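Local structure of cyclic nucleotide-binding protein (Ruegeria pomeroyi, 3FX3) at residues L17-L22 / D28-Q33; Q53-V58 / P115-L120; R157-L162 / S200-A205. The protein probably binds DNA as a Crp-type transcription regulator, joining a cyclic nucleotide-binding domain to a helix-turn-helix domain within a two-chain assembly. All coordinates share one frame; numbering follows the deposited sequence.

Interaction 1 of 3, residues L17-L22 / D28-Q33; sequences LLIRSL and DALLSQ. With PO4 (phosphate ion), chain F.
Ile19 pushes its CD1 methyl against Leu30 and Leu31, one side chain of segment 17-22 meeting two neighbours of segment 28-33. From Ile19 CD1 it is 3.8 Å to Leu31 CD2 and 3.9 Å to Leu30 CD2, so a single methyl serves both leucines. A chi1 of -58°, with CG1 anti to the carbonyl carbon, leads the longer branch of Ile19 across the gap. Beside this cluster Leu22 CD1 approaches Leu30 CD1 more loosely, at 4.3 Å. All four side chains are buried, and their contacts are purely apolar. Val27 of helix 24-31 also packs on Ile19 and Leu22, while Leu30 and Leu31 continue onto strand 107-113 at Ile112 and Met110.

Polar side chains bond within each segment. Ser21 OG donates to Leu17 O at 2.6 Å, and this oxygen also accepts from Ser21 N; the two donors reach it from opposite faces of its carbonyl plane. Gln33 NE2 bonds to Ala29 O in a nearly straight line, 171° at the hydrogen, yet comes from above the carbonyl plane. Separately, Ser32 OG donates to phosphate O3 at 2.9 Å; this ion, probably from the crystallisation liquor, is also held by Lys10 NZ. Two short consecutive helices joined by apolar residues beside the beta roll are consistent with the N-terminal helical part of a cyclic nucleotide-binding domain.

Interaction 2 of 3, residues Q53-V58 / P115-L120; sequences QAIHVV and PVFVSL
This is a small, mainly apolar contact between strand 54-58 and helix 114-123, with a buried centre and an exposed margin, in the cyclic nucleotide-binding domain. The centre is one pair: Ile55 CD1 lies 3.6 Å from Phe117 CD2 and 4.1 Å from Phe117 CE2. The methyl thus comes obliquely to the CD2-CE2 side of the ring. Two torsions account for the meeting. Phe117 has CG anti to its own nitrogen (chi1 -174°), and the extended outer branch of Ile55 (chi2 173°) carries CD1 outward from the strand. The CA atoms of this pair are 9.0 Å apart, a gap that the two side chains bridge.

At the outer end Gln53 O and Pro115 CD come no closer than 4.1 Å, a loose contact although their CA atoms are separated by just 7.7 Å. The backbones stay close there because Gln53 bonds to Ser114, at the start of the helix, and Ile55 to Ile112 on the adjoining strand 107-113. Within the helix, Ser119 OG, at 3.0 Å, bonds to Pro115 O one turn earlier, an oxygen that also accepts from Ser119 N.

Further apolar cover comes from Leu18 on both Ile55 and Phe117, and from helix 88-93, whose Ala91 meets Ile55 and whose Leu92 meets Phe117. Helix 88-93 follows strand 84-86, at the place of the phosphate-binding cassette in relatives. A helix that leaves the last strand and folds back beside the sheet is the arrangement expected of the beta roll of Crp-type cyclic nucleotide-binding domains.

Interaction 3 of 3, residues R157-L162 / S200-A205; sequences RVAEFL and SRLKAA
Leu202 reaches from helix 192-203 onto helix 154-165, inside the winged helix-turn-helix domain of the Crp family. Leu202 CA is 7.3 Å from Ala159 CA, the nearest CA pair of the two segments, and the CB of Leu202 points at the opposing helix. CB itself lies short of contact with segment 157-162. At Leu202 CG, placed anti to the carbonyl carbon by a chi1 of -67°, the chain is still only approaching, 4.8 Å from Ala159 CB. The contact is made by the two terminal methyls, both of which touch Ala159, while CD1 also reaches Val158 and Leu162.

CD1 is the busier branch. Leu202 CD1 sits 3.7 Å from Val158 CG1 and equally close to the backbone nitrogen of Ala159, so that it rests on both the side chain and the main chain of the opposing helix. Leu162 CD1, one turn further along, adds a looser contact with the same Leu202 CD1 at 4.4 Å. The side chains of Val158 and Leu202 are inclined to each other, and Val158 offers the branch that is anti to its own nitrogen (CG1, chi1 173°).

The interface is buried and apolar, and other parts of the domain close round it. Val158 also meets Leu195, Ala198 and Phe199 of helix 192-203, Leu202 is covered by Tyr225 of helix 219-227 and by Val207 of strand 207-209, and Ala159 touches Leu222. Helix 192-203 follows helix 182-187 and occupies the place of the recognition helix in this family, so Leu202 ties its C-terminal part to the first helix of the domain. The other methyl, Leu202 CD2, completes the contact by meeting Ala159 CB at 4.0 Å.

How the interactions relate
Interactions 1 and 2 belong to one continuous apolar core, their centres 9 Å apart. Segment 17-22 packs on helix 114-123 through Leu22 CD2, 3.6 Å from Phe117 CE1, and Gln33 of segment 28-33 meets Val116. Interaction 3 lies in the helix-turn-helix domain, which probably binds DNA, on the opposite side of the chain's centre, with centres 33 and 36 Å from the other two and no touch. Interactions 1 and 3 are buried, whereas interaction 2 sets a helix against a strand and reaches the surface at its outer end. Side chains meet apolarly in all three; interaction 2 adds a ring and a backbone carbonyl, and in interaction 3 a methyl also rests on a backbone nitrogen.

Interaction 1 of 3, residues L17-L22 / D28-Q33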
loop_
_atom_site.group_PDB
_atom_site.type_symbol
_atom_site.label_atom_id
_atom_site.label_comp_id
_atom_site.label_asym_id
_atom_site.label_seq_id
_atom_site.Cartn_x
_atom_site.Cartn_y
_atom_site.Cartn_z
ATOM N N LEU B 17 -0.011 -5.690 -10.509
ATOM C CA LEU B 17 -0.480 -4.356 -10.175
ATOM C C LEU B 17 -0.965 -3.548 -11.395
ATOM O O LEU B 17 -2.047 -2.942 -11.363
ATOM C CB LEU B 17 0.658 -3.605 -9.477
ATOM C CG LEU B 17 0.321 -2.243 -8.930
ATOM C CD1 LEU B 17 -0.613 -2.485 -7.723
ATOM C CD2 LEU B 17 1.582 -1.453 -8.542
ATOM N N LEU B 18 -0.171 -3.534 -12.458
ATOM C CA LEU B 18 -0.550 -2.830 -13.686
ATOM C C LEU B 18 -1.921 -3.286 -14.194
ATOM O O LEU B 18 -2.823 -2.477 -14.415
ATOM C CB LEU B 18 0.472 -3.068 -14.779
ATOM C CG LEU B 18 0.176 -2.442 -16.139
ATOM C CD1 LEU B 18 0.186 -0.902 -16.082
ATOM C CD2 LEU B 18 1.204 -2.952 -17.140
ATOM N N ILE B 19 -2.053 -4.592 -14.386
ATOM C CA ILE B 19 -3.224 -5.117 -15.061
ATOM C C ILE B 19 -4.460 -5.128 -14.128
ATOM O O ILE B 19 -5.564 -4.800 -14.551
ATOM C CB ILE B 19 -2.952 -6.502 -15.665
ATOM C CG1 ILE B 19 -1.772 -6.415 -16.653
ATOM C CG2 ILE B 19 -4.243 -7.052 -16.344
ATOM C CD1 ILE B 19 -1.970 -5.429 -17.852
ATOM N N ARG B 20 -4.254 -5.436 -12.860
ATOM C CA ARG B 20 -5.331 -5.332 -11.879
ATOM C C ARG B 20 -5.895 -3.914 -11.786
ATOM O O ARG B 20 -7.032 -3.762 -11.403
ATOM C CB ARG B 20 -4.856 -5.688 -10.471
ATOM C CG ARG B 20 -4.870 -7.144 -10.113
ATOM C CD ARG B 20 -4.396 -7.260 -8.647
ATOM N NE ARG B 20 -2.928 -7.171 -8.527
ATOM C CZ ARG B 20 -2.232 -6.747 -7.450
ATOM N NH1 ARG B 20 -2.834 -6.298 -6.338
ATOM N NH2 ARG B 20 -0.898 -6.782 -7.496
ATOM N N SER B 21 -5.081 -2.894 -12.052
ATOM C CA SER B 21 -5.556 -1.521 -11.949
ATOM C C SER B 21 -6.421 -1.068 -13.128
ATOM O O SER B 21 -7.069 -0.031 -13.040
ATOM C CB SER B 21 -4.378 -0.585 -11.810
ATOM O OG SER B 21 -3.629 -0.964 -10.647
ATOM N N LEU B 22 -6.402 -1.804 -14.228
ATOM C CA LEU B 22 -7.091 -1.370 -15.426
ATOM C C LEU B 22 -8.592 -1.695 -15.378
ATOM O O LEU B 22 -9.009 -2.663 -14.781
ATOM C CB LEU B 22 -6.526 -2.039 -16.663
ATOM C CG LEU B 22 -5.055 -1.903 -16.953
ATOM C CD1 LEU B 22 -4.719 -2.766 -18.187
ATOM C CD2 LEU B 22 -4.629 -0.438 -17.136
ATOM N N ASP B 28 -8.096 -6.803 -22.442
ATOM C CA ASP B 28 -7.777 -7.753 -23.531
ATOM C C ASP B 28 -7.080 -7.034 -24.682
ATOM O O ASP B 28 -6.074 -7.520 -25.208
ATOM C CB ASP B 28 -9.034 -8.440 -24.088
ATOM C CG ASP B 28 -9.594 -9.514 -23.167
ATOM O OD1 ASP B 28 -8.886 -9.947 -22.228
ATOM O OD2 ASP B 28 -10.763 -9.947 -23.397
ATOM N N ALA B 29 -7.609 -5.875 -25.065
ATOM C CA ALA B 29 -7.048 -5.117 -26.181
ATOM C C ALA B 29 -5.593 -4.742 -25.867
ATOM O O ALA B 29 -4.737 -4.812 -26.743
ATOM C CB ALA B 29 -7.904 -3.854 -26.494
ATOM N N LEU B 30 -5.306 -4.389 -24.623
ATOM C CA LEU B 30 -3.939 -3.984 -24.259
ATOM C C LEU B 30 -2.970 -5.185 -24.192
ATOM O O LEU B 30 -1.849 -5.109 -24.696
ATOM C CB LEU B 30 -3.945 -3.180 -22.975
ATOM C CG LEU B 30 -2.606 -2.701 -22.397
ATOM C CD1 LEU B 30 -2.728 -1.387 -21.686
ATOM C CD2 LEU B 30 -2.082 -3.719 -21.407
ATOM N N LEU B 31 -3.421 -6.299 -23.606
ATOM C CA LEU B 31 -2.629 -7.518 -23.562
ATOM C C LEU B 31 -2.303 -8.031 -24.970
ATOM O O LEU B 31 -1.236 -8.634 -25.191
ATOM C CB LEU B 31 -3.346 -8.613 -22.770
ATOM C CG LEU B 31 -3.502 -8.420 -21.252
ATOM C CD1 LEU B 31 -4.159 -9.653 -20.665
ATOM C CD2 LEU B 31 -2.179 -8.122 -20.546
ATOM N N SER B 32 -3.204 -7.785 -25.921
ATOM C CA SER B 32 -2.988 -8.213 -27.306
ATOM C C SER B 32 -1.883 -7.418 -27.981
ATOM O O SER B 32 -1.436 -7.817 -29.026
ATOM C CB SER B 32 -4.265 -8.081 -28.154
ATOM O OG SER B 32 -5.177 -9.145 -27.893
ATOM N N GLN B 33 -1.454 -6.298 -27.380
ATOM C CA GLN B 33 -0.367 -5.499 -27.929
ATOM C C GLN B 33 0.948 -5.727 -27.180
ATOM O O GLN B 33 1.920 -5.012 -27.397
ATOM C CB GLN B 33 -0.777 -4.036 -27.918
ATOM C CG GLN B 33 -1.922 -3.795 -28.899
ATOM C CD GLN B 33 -2.426 -2.397 -28.839
ATOM O OE1 GLN B 33 -1.847 -1.507 -29.459
ATOM N NE2 GLN B 33 -3.524 -2.176 -28.096
HETATM P P PO4 F . -2.464 -11.643 -29.384
HETATM O O1 PO4 F . -1.717 -10.467 -29.988
HETATM O O2 PO4 F . -1.987 -11.959 -27.973
HETATM O O3 PO4 F . -3.942 -11.302 -29.430
HETATM O O4 PO4 F . -2.162 -12.890 -30.193
#

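Interaction 2 of 3, residues Q53-V58 / P115-L120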
loop_
_atom_site.group_PDB
_atom_site.type_symbol
_atom_site.label_atom_id
_atom_site.label_comp_id
_atom_site.label_asym_id
_atom_site.label_seq_id
_atom_site.Cartn_x
_atom_site.Cartn_y
_atom_site.Cartn_z
ATOM N N GLN B 53 10.663 2.443 -22.378
ATOM C CA GLN B 53 9.766 2.335 -23.514
ATOM C C GLN B 53 8.663 1.315 -23.308
ATOM O O GLN B 53 7.830 1.154 -24.174
ATOM C CB GLN B 53 10.560 1.931 -24.747
ATOM C CG GLN B 53 11.590 2.937 -25.172
ATOM C CD GLN B 53 12.496 2.355 -26.245
ATOM O OE1 GLN B 53 13.205 1.329 -26.026
ATOM N NE2 GLN B 53 12.448 2.965 -27.421
ATOM N N ALA B 54 8.676 0.620 -22.178
ATOM C CA ALA B 54 7.673 -0.385 -21.876
ATOM C C ALA B 54 7.527 -0.505 -20.384
ATOM O O ALA B 54 8.429 -0.092 -19.611
ATOM C CB ALA B 54 8.068 -1.765 -22.477
ATOM N N ILE B 55 6.390 -1.062 -19.982
ATOM C CA ILE B 55 6.156 -1.460 -18.616
ATOM C C ILE B 55 6.266 -2.979 -18.598
ATOM O O ILE B 55 5.841 -3.641 -19.538
ATOM C CB ILE B 55 4.763 -1.031 -18.136
ATOM C CG1 ILE B 55 4.619 0.506 -18.212
ATOM C CG2 ILE B 55 4.523 -1.484 -16.722
ATOM C CD1 ILE B 55 3.182 1.006 -17.914
ATOM N N HIS B 56 6.797 -3.517 -17.519
ATOM C CA HIS B 56 7.225 -4.917 -17.471
ATOM C C HIS B 56 6.443 -5.740 -16.490
ATOM O O HIS B 56 6.196 -5.315 -15.380
ATOM C CB HIS B 56 8.722 -4.983 -17.144
ATOM C CG HIS B 56 9.520 -3.960 -17.877
ATOM N ND1 HIS B 56 9.854 -4.087 -19.207
ATOM C CD2 HIS B 56 10.005 -2.756 -17.481
ATOM C CE1 HIS B 56 10.535 -3.022 -19.592
ATOM N NE2 HIS B 56 10.645 -2.198 -18.562
ATOM N N VAL B 57 6.093 -6.944 -16.917
ATOM C CA VAL B 57 5.392 -7.900 -16.104
ATOM C C VAL B 57 6.079 -9.275 -16.189
ATOM O O VAL B 57 6.168 -9.874 -17.287
ATOM C CB VAL B 57 3.936 -8.054 -16.574
ATOM C CG1 VAL B 57 3.194 -8.973 -15.617
ATOM C CG2 VAL B 57 3.217 -6.677 -16.676
ATOM N N VAL B 58 6.573 -9.770 -15.059
ATOM C CA VAL B 58 7.226 -11.081 -15.018
ATOM C C VAL B 58 6.155 -12.163 -15.150
ATOM O O VAL B 58 5.140 -12.104 -14.458
ATOM C CB VAL B 58 8.029 -11.270 -13.732
ATOM C CG1 VAL B 58 8.800 -12.632 -13.747
ATOM C CG2 VAL B 58 8.978 -10.089 -13.540
ATOM N N PRO B 115 3.763 3.686 -25.285
ATOM C CA PRO B 115 2.787 4.442 -26.070
ATOM C C PRO B 115 1.442 3.735 -26.210
ATOM O O PRO B 115 0.437 4.414 -26.330
ATOM C CB PRO B 115 3.476 4.662 -27.441
ATOM C CG PRO B 115 4.981 4.423 -27.168
ATOM C CD PRO B 115 4.956 3.326 -26.084
ATOM N N VAL B 116 1.393 2.408 -26.107
ATOM C CA VAL B 116 0.108 1.715 -26.187
ATOM C C VAL B 116 -0.785 2.101 -24.994
ATOM O O VAL B 116 -1.996 2.324 -25.136
ATOM C CB VAL B 116 0.317 0.188 -26.237
ATOM C CG1 VAL B 116 -0.958 -0.565 -25.838
ATOM C CG2 VAL B 116 0.865 -0.227 -27.654
ATOM N N PHE B 117 -0.180 2.179 -23.819
ATOM C CA PHE B 117 -0.911 2.496 -22.615
ATOM C C PHE B 117 -1.210 4.006 -22.548
ATOM O O PHE B 117 -2.328 4.421 -22.244
ATOM C CB PHE B 117 -0.088 2.032 -21.417
ATOM C CG PHE B 117 -0.775 2.153 -20.099
ATOM C CD1 PHE B 117 -2.141 2.029 -19.970
ATOM C CD2 PHE B 117 -0.039 2.352 -18.960
ATOM C CE1 PHE B 117 -2.746 2.139 -18.704
ATOM C CE2 PHE B 117 -0.645 2.457 -17.716
ATOM C CZ PHE B 117 -1.998 2.342 -17.598
ATOM N N VAL B 118 -0.204 4.826 -22.815
ATOM C CA VAL B 118 -0.380 6.264 -22.767
ATOM C C VAL B 118 -1.405 6.778 -23.791
ATOM O O VAL B 118 -2.275 7.621 -23.460
ATOM C CB VAL B 118 0.989 6.989 -22.896
ATOM C CG1 VAL B 118 0.801 8.455 -23.166
ATOM C CG2 VAL B 118 1.813 6.781 -21.586
ATOM N N SER B 119 -1.358 6.255 -25.009
ATOM C CA SER B 119 -2.216 6.786 -26.038
ATOM C C SER B 119 -3.692 6.485 -25.722
ATOM O O SER B 119 -4.562 7.340 -25.944
ATOM C CB SER B 119 -1.825 6.299 -27.427
ATOM O OG SER B 119 -2.221 4.955 -27.564
ATOM N N LEU B 120 -3.956 5.310 -25.159
ATOM C CA LEU B 120 -5.308 4.964 -24.654
ATOM C C LEU B 120 -5.854 6.064 -23.735
ATOM O O LEU B 120 -6.992 6.557 -23.892
ATOM C CB LEU B 120 -5.188 3.643 -23.888
ATOM C CG LEU B 120 -6.352 2.731 -23.563
ATOM C CD1 LEU B 120 -7.080 2.328 -24.833
ATOM C CD2 LEU B 120 -5.825 1.454 -22.779
#

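Interaction 3 of 3, residues R157-L162 / S200-A205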
loop_
_atom_site.group_PDB
_atom_site.type_symbol
_atom_site.label_atom_id
_atom_site.label_comp_id
_atom_site.label_asym_id
_atom_site.label_seq_id
_atom_site.Cartn_x
_atom_site.Cartn_y
_atom_site.Cartn_z
ATOM N N ARG B 157 6.172 -15.035 8.554
ATOM C CA ARG B 157 6.236 -14.116 7.416
ATOM C C ARG B 157 6.743 -14.810 6.172
ATOM O O ARG B 157 6.265 -14.533 5.096
ATOM C CB ARG B 157 7.084 -12.896 7.741
ATOM C CG ARG B 157 6.451 -11.974 8.819
ATOM C CD ARG B 157 7.483 -10.947 9.297
ATOM N NE ARG B 157 7.849 -10.143 8.164
ATOM C CZ ARG B 157 9.059 -9.726 7.830
ATOM N NH1 ARG B 157 10.138 -9.971 8.552
ATOM N NH2 ARG B 157 9.153 -9.014 6.742
ATOM N N VAL B 158 7.675 -15.749 6.328
ATOM C CA VAL B 158 8.209 -16.489 5.175
ATOM C C VAL B 158 7.155 -17.460 4.641
ATOM O O VAL B 158 6.986 -17.601 3.411
ATOM C CB VAL B 158 9.512 -17.226 5.545
ATOM C CG1 VAL B 158 9.991 -18.144 4.397
ATOM C CG2 VAL B 158 10.575 -16.203 5.922
ATOM N N ALA B 159 6.437 -18.107 5.567
ATOM C CA ALA B 159 5.310 -18.978 5.202
ATOM C C ALA B 159 4.327 -18.204 4.323
ATOM O O ALA B 159 3.883 -18.668 3.286
ATOM C CB ALA B 159 4.601 -19.490 6.469
ATOM N N GLU B 160 4.019 -17.000 4.758
ATOM C CA GLU B 160 3.103 -16.111 4.055
ATOM C C GLU B 160 3.602 -15.746 2.651
ATOM O O GLU B 160 2.847 -15.713 1.655
ATOM C CB GLU B 160 2.970 -14.850 4.911
ATOM C CG GLU B 160 1.745 -14.085 4.705
ATOM C CD GLU B 160 0.476 -14.799 5.222
ATOM O OE1 GLU B 160 0.312 -14.997 6.465
ATOM O OE2 GLU B 160 -0.375 -15.111 4.353
ATOM N N PHE B 161 4.890 -15.438 2.578
ATOM C CA PHE B 161 5.532 -15.174 1.308
ATOM C C PHE B 161 5.425 -16.396 0.369
ATOM O O PHE B 161 5.025 -16.291 -0.779
ATOM C CB PHE B 161 6.989 -14.744 1.568
ATOM C CG PHE B 161 7.803 -14.586 0.323
ATOM C CD1 PHE B 161 7.746 -13.408 -0.401
ATOM C CD2 PHE B 161 8.620 -15.613 -0.124
ATOM C CE1 PHE B 161 8.484 -13.251 -1.566
ATOM C CE2 PHE B 161 9.381 -15.450 -1.283
ATOM C CZ PHE B 161 9.295 -14.257 -1.999
ATOM N N LEU B 162 5.760 -17.565 0.868
ATOM C CA LEU B 162 5.632 -18.774 0.078
ATOM C C LEU B 162 4.184 -19.014 -0.375
ATOM O O LEU B 162 3.947 -19.344 -1.530
ATOM C CB LEU B 162 6.173 -19.966 0.862
ATOM C CG LEU B 162 7.693 -19.972 1.057
ATOM C CD1 LEU B 162 8.121 -21.168 1.916
ATOM C CD2 LEU B 162 8.423 -20.011 -0.315
ATOM N N SER B 200 14.314 -23.247 8.502
ATOM C CA SER B 200 14.529 -24.410 9.352
ATOM C C SER B 200 13.240 -24.745 10.109
ATOM O O SER B 200 12.748 -25.874 10.055
ATOM C CB SER B 200 15.662 -24.159 10.325
ATOM O OG SER B 200 15.913 -25.333 11.053
ATOM N N ARG B 201 12.683 -23.753 10.790
ATOM C CA ARG B 201 11.400 -23.918 11.449
ATOM C C ARG B 201 10.314 -24.479 10.523
ATOM O O ARG B 201 9.530 -25.326 10.940
ATOM C CB ARG B 201 10.929 -22.585 12.013
ATOM C CG ARG B 201 11.675 -22.174 13.260
ATOM C CD ARG B 201 11.293 -20.757 13.683
ATOM N NE ARG B 201 11.088 -20.649 15.126
ATOM C CZ ARG B 201 12.048 -20.776 16.042
ATOM N NH1 ARG B 201 11.745 -20.662 17.327
ATOM N NH2 ARG B 201 13.315 -21.021 15.685
ATOM N N LEU B 202 10.276 -24.019 9.274
ATOM C CA LEU B 202 9.177 -24.364 8.361
ATOM C C LEU B 202 9.261 -25.798 7.850
ATOM O O LEU B 202 8.301 -26.302 7.254
ATOM C CB LEU B 202 9.075 -23.368 7.190
ATOM C CG LEU B 202 8.655 -21.928 7.536
ATOM C CD1 LEU B 202 8.641 -21.038 6.293
ATOM C CD2 LEU B 202 7.303 -21.875 8.237
ATOM N N LYS B 203 10.394 -26.454 8.089
ATOM C CA LYS B 203 10.494 -27.901 7.898
ATOM C C LYS B 203 9.313 -28.569 8.615
ATOM O O LYS B 203 8.610 -29.392 8.030
ATOM C CB LYS B 203 11.826 -28.458 8.425
ATOM C CG LYS B 203 13.079 -27.968 7.662
ATOM C CD LYS B 203 14.395 -28.647 8.167
ATOM C CE LYS B 203 15.662 -27.970 7.583
ATOM N NZ LYS B 203 16.972 -28.611 7.996
ATOM N N ALA B 204 9.077 -28.175 9.862
ATOM C CA ALA B 204 7.962 -28.724 10.645
ATOM C C ALA B 204 6.570 -28.453 10.017
ATOM O O ALA B 204 5.629 -29.173 10.321
ATOM C CB ALA B 204 8.018 -28.202 12.080
ATOM N N ALA B 205 6.448 -27.433 9.152
ATOM C CA ALA B 205 5.185 -27.104 8.447
ATOM C C ALA B 205 5.105 -27.655 7.008
ATOM O O ALA B 205 4.225 -27.265 6.235
ATOM C CB ALA B 205 4.962 -25.582 8.438
#